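Local coordinates for protein putative cytochrome P450 hydroxylase (Chondromyces apiculatus DSM 436, PDB 6GMF) that acts as a terpene monooxygenase of the cytochrome P450 family, probably inserting oxygen into its substrates at a thiolate-ligated heme b, at residues A[21-26]-A[305-310]; A[191-196]-A[218-223]; A[244-249]-A[355-360]. One frame throughout, in Å; residues are numbered along the deposited sequence.

In the fold
The three contacts stand around the heme without touching one another. The side chains of Leu307 (interaction 1), Val223 (interaction 2) and Ala245 (interaction 3) lie about 11, 13 and 10 Å from the heme. Leu308, next to Leu307, touches the heme itself. Interactions 2 and 3 share the long helix 220-251, but their centres are 36 Å apart: one uses its first turn, the other its C-terminal part. Interactions 1 and 2 are on opposite sides of the chain's centre, with centres 41 Å apart. Interactions 1 and 3 approach to about 9 Å between nearest atoms. Interaction 1 joins helix 16-26 to the turn and short helix after strand 303-306; interactions 2 and 3 belong to the helical domain.

Interaction 1: residues A[21-26]-A[305-310]; sequences AELRRT and LPLLAS
Arg24 and Ser310 make the polar part of this contact. Arg24 NH1 donates to Ser310 OG at 3.0 Å, with a fairly straight N-H...O angle of 161°. The hydroxyl oxygen sits at the edge of the guanidinium, only 8° out of its plane. The arginine chain bends at chi3 (-59°), and this turns the guanidinium back over its own helix. One of its faces then lies over Ala21 CA, 3.2 Å from the plane and toward the rim. The aliphatic part of the side chain also reaches the serine, with Arg24 CG 3.4 Å from Ser310 OG. The same OG is hydrogen-bonded to Gly41 O, so two partners hold it in a buried place. Nearby, Arg24 O accepts from Arg42 NE.

The apolar part is a single leucine pair. Leu23 CD2 meets Leu307 CD1 at 3.6 Å, and the two side chains cross at a slant. Phe20 extends this patch by touching both Leu307 and Ser310. Leu307 is the centre of an inverse gamma turn and the N-cap residue of helix 308-312. Its backbone is also hydrogen-bonded to that of Val40, in the neighbouring strand 38-40. Leu308, the next residue, touches the heme.

The arrangement is that of the P450 beta domain, where the A helix (16-26) packs on the turn that leaves strand 303-306 of the main sheet and on the short K' helix (308-312) after it.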
loop_
_atom_site.group_PDB
_atom_site.type_symbol
_atom_site.label_atom_id
_atom_site.label_comp_id
_atom_site.label_asym_id
_atom_site.label_seq_id
_atom_site.Cartn_x
_atom_site.Cartn_y
_atom_site.Cartn_z
ATOM N N ALA A 21 8.738 0.953 -19.779
ATOM C CA ALA A 21 8.707 1.737 -20.972
ATOM C C ALA A 21 8.928 0.857 -22.197
ATOM O O ALA A 21 8.289 1.077 -23.182
ATOM C CB ALA A 21 9.769 2.795 -20.895
ATOM N N GLU A 22 9.823 -0.123 -22.070
ATOM C CA GLU A 22 10.102 -1.012 -23.183
ATOM C C GLU A 22 8.850 -1.839 -23.485
ATOM O O GLU A 22 8.463 -1.987 -24.647
ATOM C CB GLU A 22 11.322 -1.877 -22.902
ATOM C CG GLU A 22 11.714 -2.756 -24.083
ATOM C CD GLU A 22 12.247 -2.059 -25.328
ATOM O OE1 GLU A 22 12.013 -0.827 -25.529
ATOM O OE2 GLU A 22 12.867 -2.781 -26.137
ATOM N N LEU A 23 8.180 -2.316 -22.431
ATOM C CA LEU A 23 6.962 -3.099 -22.589
ATOM C C LEU A 23 5.887 -2.257 -23.287
ATOM O O LEU A 23 5.270 -2.708 -24.253
ATOM C CB LEU A 23 6.454 -3.574 -21.226
ATOM C CG LEU A 23 5.088 -4.250 -21.248
ATOM C CD1 LEU A 23 5.125 -5.504 -22.115
ATOM C CD2 LEU A 23 4.640 -4.593 -19.850
ATOM N N ARG A 24 5.634 -1.038 -22.784
ATOM C CA ARG A 24 4.608 -0.217 -23.365
ATOM C C ARG A 24 4.887 0.001 -24.862
ATOM O O ARG A 24 3.936 0.046 -25.637
ATOM C CB ARG A 24 4.418 1.115 -22.639
ATOM C CG ARG A 24 3.968 0.986 -21.194
ATOM C CD ARG A 24 3.535 2.345 -20.662
ATOM N NE ARG A 24 4.599 3.333 -20.721
ATOM C CZ ARG A 24 5.605 3.437 -19.864
ATOM N NH1 ARG A 24 5.650 2.733 -18.740
ATOM N NH2 ARG A 24 6.609 4.249 -20.169
ATOM N N ARG A 25 6.162 0.180 -25.223
ATOM C CA ARG A 25 6.588 0.477 -26.621
ATOM C C ARG A 25 6.345 -0.745 -27.510
ATOM O O ARG A 25 6.044 -0.597 -28.668
ATOM C CB ARG A 25 8.075 0.851 -26.701
ATOM C CG ARG A 25 8.355 2.339 -26.869
ATOM C CD ARG A 25 9.824 2.716 -26.706
ATOM N N THR A 26 6.446 -1.940 -26.937
ATOM C CA THR A 26 6.531 -3.221 -27.657
ATOM C C THR A 26 5.178 -3.920 -27.798
ATOM O O THR A 26 4.843 -4.378 -28.883
ATOM C CB THR A 26 7.474 -4.184 -26.936
ATOM O OG1 THR A 26 8.746 -3.555 -26.853
ATOM C CG2 THR A 26 7.598 -5.524 -27.632
ATOM N N LEU A 305 -1.116 -9.286 -14.294
ATOM C CA LEU A 305 -0.625 -8.208 -13.439
ATOM C C LEU A 305 -0.845 -6.879 -14.140
ATOM O O LEU A 305 -0.060 -6.483 -15.003
ATOM C CB LEU A 305 0.872 -8.390 -13.159
ATOM C CG LEU A 305 1.327 -9.736 -12.587
ATOM C CD1 LEU A 305 2.815 -9.650 -12.333
ATOM C CD2 LEU A 305 0.607 -10.044 -11.322
ATOM N N PRO A 306 -1.906 -6.143 -13.765
ATOM C CA PRO A 306 -2.048 -4.764 -14.196
ATOM C C PRO A 306 -0.944 -3.939 -13.517
ATOM O O PRO A 306 -0.852 -3.925 -12.270
ATOM C CB PRO A 306 -3.444 -4.358 -13.729
ATOM C CG PRO A 306 -4.123 -5.633 -13.334
ATOM C CD PRO A 306 -3.027 -6.593 -12.924
ATOM N N LEU A 307 -0.064 -3.347 -14.323
ATOM C CA LEU A 307 1.135 -2.698 -13.811
ATOM C C LEU A 307 0.763 -1.247 -13.518
ATOM O O LEU A 307 0.868 -0.409 -14.411
ATOM C CB LEU A 307 2.246 -2.754 -14.852
ATOM C CG LEU A 307 2.687 -4.170 -15.265
ATOM C CD1 LEU A 307 3.749 -4.095 -16.353
ATOM C CD2 LEU A 307 3.218 -4.949 -14.095
ATOM N N LEU A 308 0.224 -1.024 -12.322
ATOM C CA LEU A 308 -0.167 0.337 -11.900
ATOM C C LEU A 308 0.997 1.324 -12.116
ATOM O O LEU A 308 0.752 2.484 -12.546
ATOM C CB LEU A 308 -0.561 0.314 -10.424
ATOM C CG LEU A 308 -1.671 -0.660 -10.056
ATOM C CD1 LEU A 308 -1.979 -0.494 -8.599
ATOM C CD2 LEU A 308 -2.895 -0.473 -10.904
ATOM N N ALA A 309 2.219 0.892 -11.811
ATOM C CA ALA A 309 3.358 1.813 -11.830
ATOM C C ALA A 309 3.635 2.177 -13.292
ATOM O O ALA A 309 4.046 3.285 -13.579
ATOM C CB ALA A 309 4.550 1.153 -11.214
ATOM N N SER A 310 3.520 1.190 -14.189
ATOM C CA SER A 310 3.692 1.438 -15.636
ATOM C C SER A 310 2.663 2.435 -16.174
ATOM O O SER A 310 2.984 3.350 -16.942
ATOM C CB SER A 310 3.637 0.180 -16.415
ATOM O OG SER A 310 3.908 0.453 -17.797
#

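Interaction 2: residues A[191-196]-A[218-223]; sequences EVLEER and LTAGEV
In the helical domain of the P450 fold, Leu193 of the G helix (177-198) leans on Ala220 and Val223 in the first turn of the long helix 220-251. The contact is apolar and small, and one methyl carries it. Leu193 CD1 lies 4.0 Å from Ala220 CB and also 4.0 Å from Val223 CG1. It rests between these two side chains, about one helical turn apart, and Leu193 CD1 also lies 3.9 Å from Ala220 O. Leu193 has CG anti to its backbone nitrogen (chi1 -174°), which carries the branched end away from the G helix toward helix 220-251. The backbones stay well separated, with Leu193 CA 7.8 Å from Ala220 CA.

The receiving turn is fixed by a capping box at the start of helix 220-251. Thr219 is the N-cap residue, and its OG1 accepts from Glu222 N at 3.0 Å. In return Thr219 N donates to Glu222 OE1 at 2.9 Å, with an N-H...O angle of 162°. The carboxylate oxygen is met on its anti side, with the donor 21° out of the carboxylate plane. These two bonds tie up backbone N-H groups at the helix start.

The short H helix (204-210) joins the packing: Leu209 touches Leu193, and Leu208 touches Val223. On the G helix, Arg196 NE forms a salt bridge with Asp203, just ahead of that same helix.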
loop_
_atom_site.group_PDB
_atom_site.type_symbol
_atom_site.label_atom_id
_atom_site.label_comp_id
_atom_site.label_asym_id
_atom_site.label_seq_id
_atom_site.Cartn_x
_atom_site.Cartn_y
_atom_site.Cartn_z
ATOM N N GLU A 191 -10.252 -13.007 20.897
ATOM C CA GLU A 191 -10.480 -12.700 22.271
ATOM C C GLU A 191 -11.029 -11.276 22.358
ATOM O O GLU A 191 -11.976 -11.025 23.110
ATOM C CB GLU A 191 -9.181 -12.836 23.066
ATOM C CG GLU A 191 -9.398 -13.055 24.548
ATOM N N VAL A 192 -10.403 -10.363 21.594
ATOM C CA VAL A 192 -10.777 -8.954 21.541
ATOM C C VAL A 192 -12.243 -8.862 21.100
ATOM O O VAL A 192 -13.026 -8.100 21.677
ATOM C CB VAL A 192 -9.880 -8.141 20.578
ATOM C CG1 VAL A 192 -10.432 -6.752 20.347
ATOM C CG2 VAL A 192 -8.428 -8.046 21.055
ATOM N N LEU A 193 -12.570 -9.600 20.040
ATOM C CA LEU A 193 -13.912 -9.593 19.410
ATOM C C LEU A 193 -14.940 -9.993 20.480
ATOM O O LEU A 193 -15.908 -9.270 20.672
ATOM C CB LEU A 193 -13.883 -10.524 18.191
ATOM C CG LEU A 193 -15.125 -10.560 17.300
ATOM C CD1 LEU A 193 -14.761 -11.172 15.948
ATOM C CD2 LEU A 193 -16.262 -11.347 17.929
ATOM N N GLU A 194 -14.665 -11.076 21.225
ATOM C CA GLU A 194 -15.611 -11.541 22.297
ATOM C C GLU A 194 -15.709 -10.483 23.403
ATOM O O GLU A 194 -16.828 -10.192 23.876
ATOM C CB GLU A 194 -15.203 -12.924 22.809
ATOM C CG GLU A 194 -15.323 -14.038 21.777
ATOM C CD GLU A 194 -16.644 -14.139 21.025
ATOM O OE1 GLU A 194 -16.630 -14.568 19.849
ATOM O OE2 GLU A 194 -17.680 -13.786 21.610
ATOM N N GLU A 195 -14.583 -9.859 23.779
ATOM C CA GLU A 195 -14.617 -8.781 24.780
ATOM C C GLU A 195 -15.475 -7.615 24.271
ATOM O O GLU A 195 -16.277 -7.042 25.024
ATOM C CB GLU A 195 -13.218 -8.294 25.174
ATOM N N ARG A 196 -15.364 -7.262 22.987
ATOM C CA ARG A 196 -16.065 -6.070 22.505
ATOM C C ARG A 196 -17.542 -6.376 22.242
ATOM O O ARG A 196 -18.333 -5.453 22.206
ATOM C CB ARG A 196 -15.432 -5.526 21.221
ATOM C CG ARG A 196 -13.984 -5.057 21.386
ATOM C CD ARG A 196 -13.822 -3.786 22.198
ATOM N NE ARG A 196 -12.414 -3.387 22.119
ATOM C CZ ARG A 196 -11.452 -3.777 22.942
ATOM N NH1 ARG A 196 -11.751 -4.437 24.057
ATOM N NH2 ARG A 196 -10.191 -3.463 22.655
ATOM N N LEU A 218 -21.593 -8.848 9.369
ATOM C CA LEU A 218 -20.408 -9.617 9.125
ATOM C C LEU A 218 -20.370 -10.810 10.080
ATOM O O LEU A 218 -20.694 -10.681 11.248
ATOM C CB LEU A 218 -19.189 -8.723 9.382
ATOM C CG LEU A 218 -18.975 -7.538 8.447
ATOM C CD1 LEU A 218 -17.954 -6.580 9.039
ATOM C CD2 LEU A 218 -18.538 -7.998 7.066
ATOM N N THR A 219 -19.910 -11.948 9.591
ATOM C CA THR A 219 -19.592 -13.047 10.463
ATOM C C THR A 219 -18.360 -12.700 11.304
ATOM O O THR A 219 -17.610 -11.800 10.950
ATOM C CB THR A 219 -19.304 -14.327 9.693
ATOM O OG1 THR A 219 -18.098 -14.207 8.931
ATOM C CG2 THR A 219 -20.465 -14.685 8.787
ATOM N N ALA A 220 -18.135 -13.463 12.381
ATOM C CA ALA A 220 -16.896 -13.281 13.175
ATOM C C ALA A 220 -15.640 -13.481 12.301
ATOM O O ALA A 220 -14.667 -12.706 12.398
ATOM C CB ALA A 220 -16.876 -14.184 14.388
ATOM N N GLY A 221 -15.609 -14.518 11.463
ATOM C CA GLY A 221 -14.514 -14.747 10.539
ATOM C C GLY A 221 -14.281 -13.540 9.632
ATOM O O GLY A 221 -13.124 -13.191 9.349
ATOM N N GLU A 222 -15.360 -12.930 9.151
ATOM C CA GLU A 222 -15.246 -11.785 8.265
ATOM C C GLU A 222 -14.674 -10.578 9.007
ATOM O O GLU A 222 -13.851 -9.869 8.432
ATOM C CB GLU A 222 -16.575 -11.425 7.606
ATOM C CG GLU A 222 -16.956 -12.393 6.526
ATOM C CD GLU A 222 -18.364 -12.173 6.011
ATOM O OE1 GLU A 222 -19.241 -11.741 6.809
ATOM O OE2 GLU A 222 -18.576 -12.425 4.797
ATOM N N VAL A 223 -15.072 -10.331 10.259
ATOM C CA VAL A 223 -14.496 -9.249 11.075
ATOM C C VAL A 223 -12.980 -9.466 11.204
ATOM O O VAL A 223 -12.199 -8.522 10.986
ATOM C CB VAL A 223 -15.144 -9.146 12.467
ATOM C CG1 VAL A 223 -14.429 -8.141 13.360
ATOM C CG2 VAL A 223 -16.611 -8.771 12.352
#

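Interaction 3: residues A[244-249]-A[355-360]; sequences NALVAL and VMLEVL
Leu357 and Leu246 both have CG anti to their own carbonyl carbon, with chi1 at -72° and -70°. Leu357 starts toward the neighbouring helix, and this torsion sets its two methyls against it. Leu246 starts off to one side of the contact, and its end then swings nearer. The two side chains run alongside each other in opposite directions, and Leu357 CD2 lies 4.0 Å from Leu246 CD2.

Leu357 also sets its fork on Ala245. Leu357 CD1 is 3.8 Å from Ala245 CB, and Leu357 CD2 is 4.2 Å from Ala245 CB. The small methyl of Ala245 is thus met by both branches of the leucine. Their CA atoms are also the nearest pair across the two segments, with Ala245 CA 8.3 Å from Leu357 CA. One turn further on, Leu360 meets the other branch of Leu246, and the gap from Leu246 CD1 to Leu360 CD1 is 4.2 Å. Leu249 points at the same interface but stands a little further back.

The pairing joins the long helix 220-251 to the L helix (346-363) in the core of the P450 fold. The L helix follows the loop carrying Cys343, the axial ligand of the heme iron. The axes of the two short segments approach to 11.7 Å and cross at -45°. At this separation the leucine side chains bridge the distance between the helices.

The K helix (266-276) lines the same interface: Val273 touches Ala245, Val270 touches Leu357 and Val269 touches Leu249. Leu388 adds a contact on Leu246. Elsewhere on the L helix, Met356 and Val359 pack on Ala114 of helix 107-119, and Glu358 forms a salt bridge with Arg111 of that helix.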
loop_
_atom_site.group_PDB
_atom_site.type_symbol
_atom_site.label_atom_id
_atom_site.label_comp_id
_atom_site.label_asym_id
_atom_site.label_seq_id
_atom_site.Cartn_x
_atom_site.Cartn_y
_atom_site.Cartn_z
ATOM N N ASN A 244 9.307 6.405 -0.090
ATOM C CA ASN A 244 9.436 6.795 -1.501
ATOM C C ASN A 244 9.386 8.312 -1.656
ATOM O O ASN A 244 10.117 8.827 -2.512
ATOM C CB ASN A 244 8.390 6.148 -2.391
ATOM C CG ASN A 244 8.616 4.657 -2.514
ATOM O OD1 ASN A 244 9.547 4.127 -1.937
ATOM N ND2 ASN A 244 7.716 3.978 -3.211
ATOM N N ALA A 245 8.570 8.991 -0.878
ATOM C CA ALA A 245 8.491 10.441 -0.887
ATOM C C ALA A 245 9.846 10.994 -0.473
ATOM O O ALA A 245 10.321 11.940 -1.076
ATOM C CB ALA A 245 7.413 10.892 0.054
ATOM N N LEU A 246 10.436 10.395 0.562
ATOM C CA LEU A 246 11.746 10.897 1.078
ATOM C C LEU A 246 12.828 10.677 0.023
ATOM O O LEU A 246 13.749 11.507 -0.142
ATOM C CB LEU A 246 12.074 10.221 2.410
ATOM C CG LEU A 246 11.162 10.677 3.541
ATOM C CD1 LEU A 246 11.401 9.869 4.796
ATOM C CD2 LEU A 246 11.317 12.177 3.798
ATOM N N VAL A 247 12.749 9.561 -0.705
ATOM C CA VAL A 247 13.681 9.266 -1.782
ATOM C C VAL A 247 13.506 10.299 -2.909
ATOM O O VAL A 247 14.502 10.918 -3.352
ATOM C CB VAL A 247 13.553 7.824 -2.314
ATOM C CG1 VAL A 247 14.289 7.659 -3.646
ATOM C CG2 VAL A 247 14.054 6.770 -1.327
ATOM N N ALA A 248 12.268 10.525 -3.350
ATOM C CA ALA A 248 11.981 11.475 -4.449
ATOM C C ALA A 248 12.422 12.885 -4.022
ATOM O O ALA A 248 13.003 13.640 -4.799
ATOM C CB ALA A 248 10.525 11.403 -4.835
ATOM N N LEU A 249 12.097 13.286 -2.796
ATOM C CA LEU A 249 12.394 14.661 -2.400
ATOM C C LEU A 249 13.903 14.839 -2.303
ATOM O O LEU A 249 14.388 15.890 -2.757
ATOM C CB LEU A 249 11.712 15.005 -1.083
ATOM C CG LEU A 249 10.201 15.157 -1.182
ATOM C CD1 LEU A 249 9.571 15.150 0.189
ATOM C CD2 LEU A 249 9.819 16.404 -1.948
ATOM N N VAL A 355 0.626 14.044 7.072
ATOM C CA VAL A 355 1.001 14.490 8.413
ATOM C C VAL A 355 2.478 14.189 8.676
ATOM O O VAL A 355 3.213 15.037 9.125
ATOM C CB VAL A 355 0.078 13.930 9.499
ATOM C CG1 VAL A 355 0.661 14.206 10.888
ATOM C CG2 VAL A 355 -1.332 14.486 9.392
ATOM N N MET A 356 2.959 12.977 8.328
ATOM C CA MET A 356 4.323 12.627 8.641
ATOM C C MET A 356 5.278 13.542 7.867
ATOM O O MET A 356 6.277 14.010 8.413
ATOM C CB MET A 356 4.632 11.165 8.298
ATOM C CG MET A 356 5.902 10.641 8.869
ATOM S SD MET A 356 5.868 10.570 10.670
ATOM C CE MET A 356 6.991 11.896 11.094
ATOM N N LEU A 357 4.979 13.808 6.596
ATOM C CA LEU A 357 5.871 14.652 5.813
ATOM C C LEU A 357 5.786 16.106 6.329
ATOM O O LEU A 357 6.819 16.790 6.392
ATOM C CB LEU A 357 5.516 14.545 4.332
ATOM C CG LEU A 357 5.907 13.217 3.683
ATOM C CD1 LEU A 357 5.315 13.162 2.313
ATOM C CD2 LEU A 357 7.423 13.021 3.627
ATOM N N GLU A 358 4.604 16.568 6.740
ATOM C CA GLU A 358 4.475 17.944 7.313
ATOM C C GLU A 358 5.395 18.086 8.534
ATOM O O GLU A 358 6.105 19.090 8.698
ATOM C CB GLU A 358 3.052 18.272 7.760
ATOM C CG GLU A 358 2.138 18.758 6.671
ATOM C CD GLU A 358 0.685 18.864 7.121
ATOM O OE1 GLU A 358 0.315 18.260 8.177
ATOM O OE2 GLU A 358 -0.095 19.525 6.430
ATOM N N VAL A 359 5.411 17.066 9.388
ATOM C CA VAL A 359 6.198 17.129 10.606
ATOM C C VAL A 359 7.686 16.999 10.264
ATOM O O VAL A 359 8.537 17.729 10.801
ATOM C CB VAL A 359 5.688 16.080 11.604
ATOM C CG1 VAL A 359 6.569 15.987 12.845
ATOM C CG2 VAL A 359 4.245 16.385 11.986
ATOM N N LEU A 360 8.046 16.021 9.431
ATOM C CA LEU A 360 9.469 15.869 9.075
ATOM C C LEU A 360 10.013 17.157 8.444
ATOM O O LEU A 360 11.127 17.626 8.792
ATOM C CB LEU A 360 9.618 14.728 8.075
ATOM C CG LEU A 360 9.573 13.324 8.657
ATOM C CD1 LEU A 360 9.316 12.321 7.540
ATOM C CD2 LEU A 360 10.864 13.000 9.394
#